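Local coordinates for protein diphthine synthase (Entamoeba histolytica, PDB 3I4T) that is probably a diphthine synthase, a methyltransferase of the tetrapyrrole methylase family expected to use S-adenosylmethionine in diphthamide biosynthesis, at residues A[28-32]-A[242-246]; A[232-238]-A[249-255]. One frame throughout, in Å; residues are numbered along the deposited sequence.

Contact 1: residues A[28-32]-A[242-246]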
ATOM      1  N   LEU A  28     -11.093   6.333   0.942  1.00 38.48           N
ATOM      2  CA  LEU A  28     -11.969   6.149   2.100  1.00 38.47           C
ATOM      3  C   LEU A  28     -11.493   5.093   3.102  1.00 38.40           C
ATOM      4  O   LEU A  28     -12.029   4.988   4.210  1.00 38.81           O
ATOM      5  CB  LEU A  28     -13.399   5.856   1.653  1.00 38.54           C
ATOM      6  CG  LEU A  28     -14.130   7.000   0.928  1.00 39.35           C
ATOM      7  CD1 LEU A  28     -15.398   6.481   0.309  1.00 39.07           C
ATOM      8  CD2 LEU A  28     -14.422   8.183   1.837  1.00 38.89           C
ATOM      9  N   GLY A  29     -10.481   4.323   2.728  1.00 37.94           N
ATOM     10  CA  GLY A  29     -10.103   3.158   3.516  1.00 37.60           C
ATOM     11  C   GLY A  29     -10.890   1.949   3.043  1.00 37.41           C
ATOM     12  O   GLY A  29     -11.468   1.969   1.962  1.00 36.94           O
ATOM     13  N   LEU A  30     -10.942   0.902   3.861  1.00 37.43           N
ATOM     14  CA  LEU A  30     -11.409  -0.399   3.370  1.00 37.30           C
ATOM     15  C   LEU A  30     -12.660  -0.975   4.039  1.00 37.24           C
ATOM     16  O   LEU A  30     -13.226  -1.949   3.548  1.00 37.14           O
ATOM     17  CB  LEU A  30     -10.266  -1.424   3.446  1.00 37.35           C
ATOM     18  CG  LEU A  30      -9.018  -1.229   2.576  1.00 37.00           C
ATOM     19  CD1 LEU A  30      -7.920  -2.195   3.010  1.00 37.85           C
ATOM     20  CD2 LEU A  30      -9.316  -1.417   1.110  1.00 36.09           C
ATOM     21  N   TYR A  31     -13.090  -0.385   5.152  1.00 37.30           N
ATOM     22  CA  TYR A  31     -14.151  -0.991   5.950  1.00 37.32           C
ATOM     23  C   TYR A  31     -15.442  -0.155   6.043  1.00 37.76           C
ATOM     24  O   TYR A  31     -16.456  -0.524   5.463  1.00 37.54           O
ATOM     25  CB  TYR A  31     -13.624  -1.402   7.331  1.00 36.76           C
ATOM     26  CG  TYR A  31     -14.691  -1.803   8.311  1.00 36.65           C
ATOM     27  CD1 TYR A  31     -15.750  -2.626   7.918  1.00 37.00           C
ATOM     28  CD2 TYR A  31     -14.640  -1.379   9.640  1.00 37.02           C
ATOM     29  CE1 TYR A  31     -16.746  -3.007   8.822  1.00 37.80           C
ATOM     30  CE2 TYR A  31     -15.628  -1.760  10.552  1.00 37.24           C
ATOM     31  CZ  TYR A  31     -16.679  -2.576  10.128  1.00 37.67           C
ATOM     32  OH  TYR A  31     -17.673  -2.972  10.994  1.00 39.75           O
ATOM     33  N   ASP A  32     -15.408   0.956   6.773  1.00 38.37           N
ATOM     34  CA  ASP A  32     -16.601   1.759   6.953  1.00 39.08           C
ATOM     35  C   ASP A  32     -16.279   3.245   6.932  1.00 39.39           C
ATOM     36  O   ASP A  32     -15.139   3.634   6.673  1.00 39.70           O
ATOM     37  CB  ASP A  32     -17.327   1.356   8.249  1.00 39.36           C
ATOM     38  CG  ASP A  32     -16.559   1.729   9.499  1.00 40.29           C
ATOM     39  OD1 ASP A  32     -15.526   2.447   9.396  1.00 41.56           O
ATOM     40  OD2 ASP A  32     -16.996   1.304  10.599  1.00 39.29           O
ATOM     41  N   VAL A 242     -10.736  -7.846   3.893  1.00 35.64           N
ATOM     42  CA  VAL A 242      -9.495  -7.385   4.507  1.00 36.34           C
ATOM     43  C   VAL A 242      -9.700  -6.030   5.188  1.00 36.59           C
ATOM     44  O   VAL A 242     -10.327  -5.127   4.630  1.00 36.86           O
ATOM     45  CB  VAL A 242      -8.329  -7.355   3.480  1.00 36.62           C
ATOM     46  CG1 VAL A 242      -7.060  -6.808   4.086  1.00 36.00           C
ATOM     47  CG2 VAL A 242      -8.068  -8.763   2.945  1.00 37.32           C
ATOM     48  N   ALA A 243      -9.211  -5.924   6.420  1.00 36.87           N
ATOM     49  CA  ALA A 243      -9.278  -4.685   7.191  1.00 37.21           C
ATOM     50  C   ALA A 243     -10.693  -4.340   7.679  1.00 37.30           C
ATOM     51  O   ALA A 243     -10.914  -3.256   8.226  1.00 37.21           O
ATOM     52  CB  ALA A 243      -8.666  -3.514   6.392  1.00 37.04           C
ATOM     53  N   CYS A 244     -11.636  -5.261   7.490  1.00 37.51           N
ATOM     54  CA  CYS A 244     -12.982  -5.131   8.067  1.00 37.62           C
ATOM     55  C   CYS A 244     -13.076  -5.901   9.385  1.00 37.90           C
ATOM     56  O   CYS A 244     -12.250  -6.766   9.668  1.00 38.33           O
ATOM     57  CB  CYS A 244     -14.043  -5.625   7.075  1.00 37.35           C
ATOM     58  SG  CYS A 244     -13.967  -4.824   5.428  1.00 37.39           S
ATOM     59  N   ALA A 245     -14.090  -5.603  10.189  1.00 38.08           N
ATOM     60  CA  ALA A 245     -14.318  -6.331  11.440  1.00 38.15           C
ATOM     61  C   ALA A 245     -14.550  -7.849  11.262  1.00 38.29           C
ATOM     62  O   ALA A 245     -14.062  -8.657  12.066  1.00 38.72           O
ATOM     63  CB  ALA A 245     -15.458  -5.692  12.222  1.00 37.98           C
ATOM     64  N   ASP A 246     -15.281  -8.240  10.221  1.00 38.12           N
ATOM     65  CA  ASP A 246     -15.525  -9.671   9.965  1.00 37.97           C
ATOM     66  C   ASP A 246     -14.571 -10.238   8.916  1.00 37.34           C
ATOM     67  O   ASP A 246     -14.915 -11.146   8.161  1.00 37.37           O
ATOM     68  CB  ASP A 246     -16.992  -9.940   9.605  1.00 38.17           C
ATOM     69  CG  ASP A 246     -17.437  -9.210   8.339  1.00 40.14           C
ATOM     70  OD1 ASP A 246     -16.662  -8.393   7.786  1.00 41.05           O
ATOM     71  OD2 ASP A 246     -18.583  -9.464   7.896  1.00 42.70           O
TER
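The loop Gly-29 to Asp-32 follows strand 22-27 of the parallel sheet, and its Leu-30 and Tyr-31 meet Val-242 to Ala-245, in the loop that joins the strands of a beta hairpin in the mixed sheet. The contact therefore bridges the two sheet domains of a tetrapyrrole methylase fold. In relatives, the cleft between these domains takes S-adenosylmethionine. This loop probably lies close to it. No hydrogen bond crosses between the segments, which meet by van der Waals contact.

Tyr-31 carries most of it. Its CG stands anti to the backbone N (chi1 169°), which lays the ring along the backbone of Cys-244 and Ala-245. Ala-245 N sits 3.8 Å above the ring plane, over the centre of one face. Asp-32 CB lies over the centre of the opposite face, so the ring is sandwiched. Cys-244 CB touches Tyr-31 CD1 at 3.6 Å. The thiol comes in obliquely: Cys-244 SG is 4.9 Å from the Tyr-31 ring centroid and 64° off the normal, a sulfur-aromatic contact. The same SG also approaches Leu-30 O, at 3.5 Å. At the inner end of the side chain, Tyr-31 CB rests on Ala-243 O at 3.4 Å.

Leu-30 makes the contact at the other end. Its CB and CD1 lie against the Ala-243 methyl, while its side chain also reaches Ala-137 of helix 134-137. The dimer closes in here as well. Arg-39 of the second subunit packs on Tyr-31 and forms a salt bridge with Asp-32 OD2, and His-130 of the second subunit packs on Ala-243. At the far end of the ring, the Tyr-31 hydroxyl OH stands 3.7 Å from Ala-245 CB.

Contact 2: residues A[232-238]-A[249-255]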
ATOM      1  N   GLU A 232      -3.322 -28.235  -7.247  1.00 40.31           N
ATOM      2  CA  GLU A 232      -4.306 -28.666  -6.239  1.00 40.56           C
ATOM      3  C   GLU A 232      -3.838 -28.559  -4.776  1.00 40.04           C
ATOM      4  O   GLU A 232      -4.585 -28.097  -3.898  1.00 40.03           O
ATOM      5  CB  GLU A 232      -4.664 -30.130  -6.551  1.00 41.13           C
ATOM      6  CG  GLU A 232      -6.047 -30.568  -6.149  1.00 43.89           C
ATOM      7  CD  GLU A 232      -6.398 -31.963  -6.647  1.00 47.08           C
ATOM      8  OE1 GLU A 232      -5.724 -32.947  -6.260  1.00 48.97           O
ATOM      9  OE2 GLU A 232      -7.365 -32.081  -7.427  1.00 49.80           O
ATOM     10  N   ASP A 233      -2.608 -29.002  -4.527  1.00 39.29           N
ATOM     11  CA  ASP A 233      -2.058 -29.107  -3.176  1.00 38.92           C
ATOM     12  C   ASP A 233      -1.226 -27.896  -2.742  1.00 38.17           C
ATOM     13  O   ASP A 233      -0.689 -27.889  -1.634  1.00 37.92           O
ATOM     14  CB  ASP A 233      -1.214 -30.383  -3.044  1.00 39.24           C
ATOM     15  CG  ASP A 233      -2.037 -31.656  -3.204  1.00 40.94           C
ATOM     16  OD1 ASP A 233      -2.902 -31.923  -2.342  1.00 43.11           O
ATOM     17  OD2 ASP A 233      -1.811 -32.400  -4.186  1.00 42.60           O
ATOM     18  N   THR A 234      -1.123 -26.883  -3.606  1.00 37.18           N
ATOM     19  CA  THR A 234      -0.365 -25.663  -3.289  1.00 36.23           C
ATOM     20  C   THR A 234      -1.076 -24.900  -2.174  1.00 35.76           C
ATOM     21  O   THR A 234      -2.274 -24.658  -2.272  1.00 35.91           O
ATOM     22  CB  THR A 234      -0.179 -24.754  -4.547  1.00 36.06           C
ATOM     23  OG1 THR A 234       0.606 -25.444  -5.532  1.00 34.97           O
ATOM     24  CG2 THR A 234       0.511 -23.436  -4.193  1.00 35.18           C
ATOM     25  N   MET A 235      -0.337 -24.547  -1.122  1.00 35.35           N
ATOM     26  CA  MET A 235      -0.876 -23.814   0.030  1.00 35.05           C
ATOM     27  C   MET A 235      -0.995 -22.336  -0.306  1.00 34.85           C
ATOM     28  O   MET A 235      -0.001 -21.677  -0.633  1.00 35.34           O
ATOM     29  CB  MET A 235       0.010 -23.989   1.276  1.00 35.23           C
ATOM     30  CG  MET A 235       0.134 -25.421   1.814  1.00 35.93           C
ATOM     31  SD  MET A 235      -1.357 -26.036   2.650  1.00 39.92           S
ATOM     32  CE  MET A 235      -1.208 -25.257   4.258  1.00 37.73           C
ATOM     33  N   VAL A 236      -2.211 -21.816  -0.221  1.00 34.24           N
ATOM     34  CA  VAL A 236      -2.488 -20.439  -0.586  1.00 33.77           C
ATOM     35  C   VAL A 236      -3.324 -19.805   0.498  1.00 34.15           C
ATOM     36  O   VAL A 236      -3.765 -20.475   1.433  1.00 34.67           O
ATOM     37  CB  VAL A 236      -3.242 -20.328  -1.931  1.00 33.75           C
ATOM     38  CG1 VAL A 236      -2.378 -20.861  -3.083  1.00 33.32           C
ATOM     39  CG2 VAL A 236      -4.601 -21.051  -1.867  1.00 33.11           C
ATOM     40  N   VAL A 237      -3.546 -18.506   0.358  1.00 34.05           N
ATOM     41  CA  VAL A 237      -4.185 -17.725   1.390  1.00 33.83           C
ATOM     42  C   VAL A 237      -5.416 -17.074   0.781  1.00 34.12           C
ATOM     43  O   VAL A 237      -5.298 -16.205  -0.089  1.00 34.31           O
ATOM     44  CB  VAL A 237      -3.232 -16.634   1.940  1.00 33.89           C
ATOM     45  CG1 VAL A 237      -3.808 -15.983   3.199  1.00 32.93           C
ATOM     46  CG2 VAL A 237      -1.840 -17.214   2.218  1.00 33.13           C
ATOM     47  N   GLY A 238      -6.590 -17.519   1.224  1.00 33.85           N
ATOM     48  CA  GLY A 238      -7.838 -16.907   0.836  1.00 33.94           C
ATOM     49  C   GLY A 238      -8.108 -15.799   1.823  1.00 34.69           C
ATOM     50  O   GLY A 238      -7.957 -15.989   3.036  1.00 34.69           O
ATOM     51  N   ILE A 249      -9.511 -14.912   7.073  1.00 32.65           N
ATOM     52  CA  ILE A 249      -8.274 -15.357   6.422  1.00 32.14           C
ATOM     53  C   ILE A 249      -8.090 -16.859   6.616  1.00 32.49           C
ATOM     54  O   ILE A 249      -8.075 -17.336   7.751  1.00 32.29           O
ATOM     55  CB  ILE A 249      -7.032 -14.642   7.004  1.00 32.22           C
ATOM     56  CG1 ILE A 249      -7.129 -13.129   6.819  1.00 31.78           C
ATOM     57  CG2 ILE A 249      -5.746 -15.176   6.383  1.00 30.74           C
ATOM     58  CD1 ILE A 249      -6.045 -12.367   7.554  1.00 32.50           C
ATOM     59  N   VAL A 250      -7.950 -17.602   5.515  1.00 32.67           N
ATOM     60  CA  VAL A 250      -7.720 -19.044   5.586  1.00 32.85           C
ATOM     61  C   VAL A 250      -6.501 -19.404   4.782  1.00 33.15           C
ATOM     62  O   VAL A 250      -6.382 -19.010   3.630  1.00 33.54           O
ATOM     63  CB  VAL A 250      -8.927 -19.878   5.061  1.00 32.69           C
ATOM     64  CG1 VAL A 250      -8.700 -21.356   5.299  1.00 32.00           C
ATOM     65  CG2 VAL A 250     -10.199 -19.465   5.750  1.00 33.46           C
ATOM     66  N   TYR A 251      -5.604 -20.168   5.400  1.00 33.92           N
ATOM     67  CA  TYR A 251      -4.399 -20.683   4.750  1.00 33.85           C
ATOM     68  C   TYR A 251      -4.548 -22.187   4.553  1.00 34.23           C
ATOM     69  O   TYR A 251      -4.682 -22.940   5.522  1.00 34.18           O
ATOM     70  CB  TYR A 251      -3.192 -20.384   5.624  1.00 33.73           C
ATOM     71  CG  TYR A 251      -1.840 -20.871   5.107  1.00 33.79           C
ATOM     72  CD1 TYR A 251      -1.357 -20.472   3.868  1.00 32.99           C
ATOM     73  CD2 TYR A 251      -1.031 -21.698   5.897  1.00 33.86           C
ATOM     74  CE1 TYR A 251      -0.122 -20.899   3.419  1.00 34.75           C
ATOM     75  CE2 TYR A 251       0.208 -22.124   5.463  1.00 33.94           C
ATOM     76  CZ  TYR A 251       0.657 -21.723   4.224  1.00 35.67           C
ATOM     77  OH  TYR A 251       1.892 -22.142   3.786  1.00 37.80           O
ATOM     78  N   GLY A 252      -4.527 -22.624   3.301  1.00 34.33           N
ATOM     79  CA  GLY A 252      -4.724 -24.036   3.005  1.00 35.07           C
ATOM     80  C   GLY A 252      -4.552 -24.371   1.537  1.00 35.80           C
ATOM     81  O   GLY A 252      -4.235 -23.497   0.716  1.00 35.45           O
ATOM     82  N   LYS A 253      -4.765 -25.647   1.220  1.00 36.41           N
ATOM     83  CA  LYS A 253      -4.616 -26.161  -0.135  1.00 37.14           C
ATOM     84  C   LYS A 253      -5.656 -25.563  -1.063  1.00 37.65           C
ATOM     85  O   LYS A 253      -6.758 -25.229  -0.642  1.00 37.64           O
ATOM     86  CB  LYS A 253      -4.717 -27.694  -0.157  1.00 36.90           C
ATOM     87  CG  LYS A 253      -3.744 -28.407   0.762  1.00 37.89           C
ATOM     88  CD  LYS A 253      -3.454 -29.836   0.310  1.00 39.25           C
ATOM     89  CE  LYS A 253      -2.891 -30.697   1.455  1.00 39.31           C
ATOM     90  NZ  LYS A 253      -3.990 -31.451   2.161  1.00 39.53           N
ATOM     91  N   MET A 254      -5.300 -25.446  -2.337  1.00 38.93           N
ATOM     92  CA  MET A 254      -6.224 -24.980  -3.364  1.00 40.03           C
ATOM     93  C   MET A 254      -7.485 -25.817  -3.429  1.00 40.52           C
ATOM     94  O   MET A 254      -8.572 -25.256  -3.551  1.00 41.00           O
ATOM     95  CB  MET A 254      -5.539 -24.906  -4.727  1.00 39.94           C
ATOM     96  CG  MET A 254      -4.408 -23.878  -4.736  1.00 42.52           C
ATOM     97  SD  MET A 254      -3.939 -23.213  -6.354  1.00 47.95           S
ATOM     98  CE  MET A 254      -5.308 -22.103  -6.662  1.00 44.08           C
ATOM     99  N   LYS A 255      -7.347 -27.141  -3.317  1.00 41.18           N
ATOM    100  CA  LYS A 255      -8.511 -28.041  -3.355  1.00 41.84           C
ATOM    101  C   LYS A 255      -9.410 -27.886  -2.139  1.00 41.94           C
ATOM    102  O   LYS A 255     -10.607 -28.153  -2.218  1.00 42.48           O
ATOM    103  CB  LYS A 255      -8.100 -29.508  -3.498  1.00 42.12           C
ATOM    104  CG  LYS A 255      -7.259 -30.064  -2.350  1.00 43.16           C
ATOM    105  CD  LYS A 255      -6.848 -31.502  -2.609  1.00 44.01           C
ATOM    106  CE  LYS A 255      -6.188 -32.111  -1.385  1.00 46.17           C
ATOM    107  NZ  LYS A 255      -5.768 -33.533  -1.609  1.00 47.18           N
TER
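With chi1 at 179°, the Tyr-251 ring swings away from its own backbone N and across to Met-235, which folds back on itself through chi2 -73° and chi3 -79°. The two side chains cross at about a right angle, and the methyl lands on the aromatic ring. Met-235 CE is 4.0 Å from the Tyr-251 ring centroid, over the face but offset toward the rim, a CH-pi contact. Met-235 SD lies above the same face, 5.2 Å from the Tyr-251 ring centroid, as the more distant Met-aromatic part. Met-235 CB meets Tyr-251 OH at 3.6 Å. Val-237, on the same face of the sheet, adds its CG2 at 3.7 Å from Tyr-251 CD1. Leu-281 and Leu-284 of helix 278-284 pack on the Tyr-251 side chain too. On the other face, Val-236 CG1 touches Met-254 CG.

Between the two faces, Val-236 pairs with Gly-252 and Gly-238 with Val-250, each through two backbone bonds. Val-236 N to Gly-252 O is 2.8 Å and nearly straight. Past the strands, Lys-255 N donates to Glu-232 O at 3.0 Å, on a lone pair. Met-254 N binds Thr-234 O weakly. Lys-255 NZ forms a salt bridge with Asp-233 OD1 at 3.4 Å, its hydrogen bond a weak one. The residues before strand 235-240 thus hold the first turn of helix 254-257. The whole is an antiparallel beta hairpin, whose strand 235-240 also pairs antiparallel with strand 267-271.

From the N terminus, the chain leaves strand 22-27 of the parallel sheet and enters 28-32, the first half of contact 1. It then runs through the rest of that sheet and into the mixed sheet before reaching 232-238, where contact 2 begins. Residues 242-246 come next and close the long loop of contact 1. Residues 249-255 return as strand 248-253 and the start of helix 254-257, and close the short loop of contact 2. The two contacts therefore cross. Their centres lie about 23 Å apart. Contact 2 builds the body of one hairpin, and contact 1 joins that hairpin's connecting loop to the parallel-sheet domain.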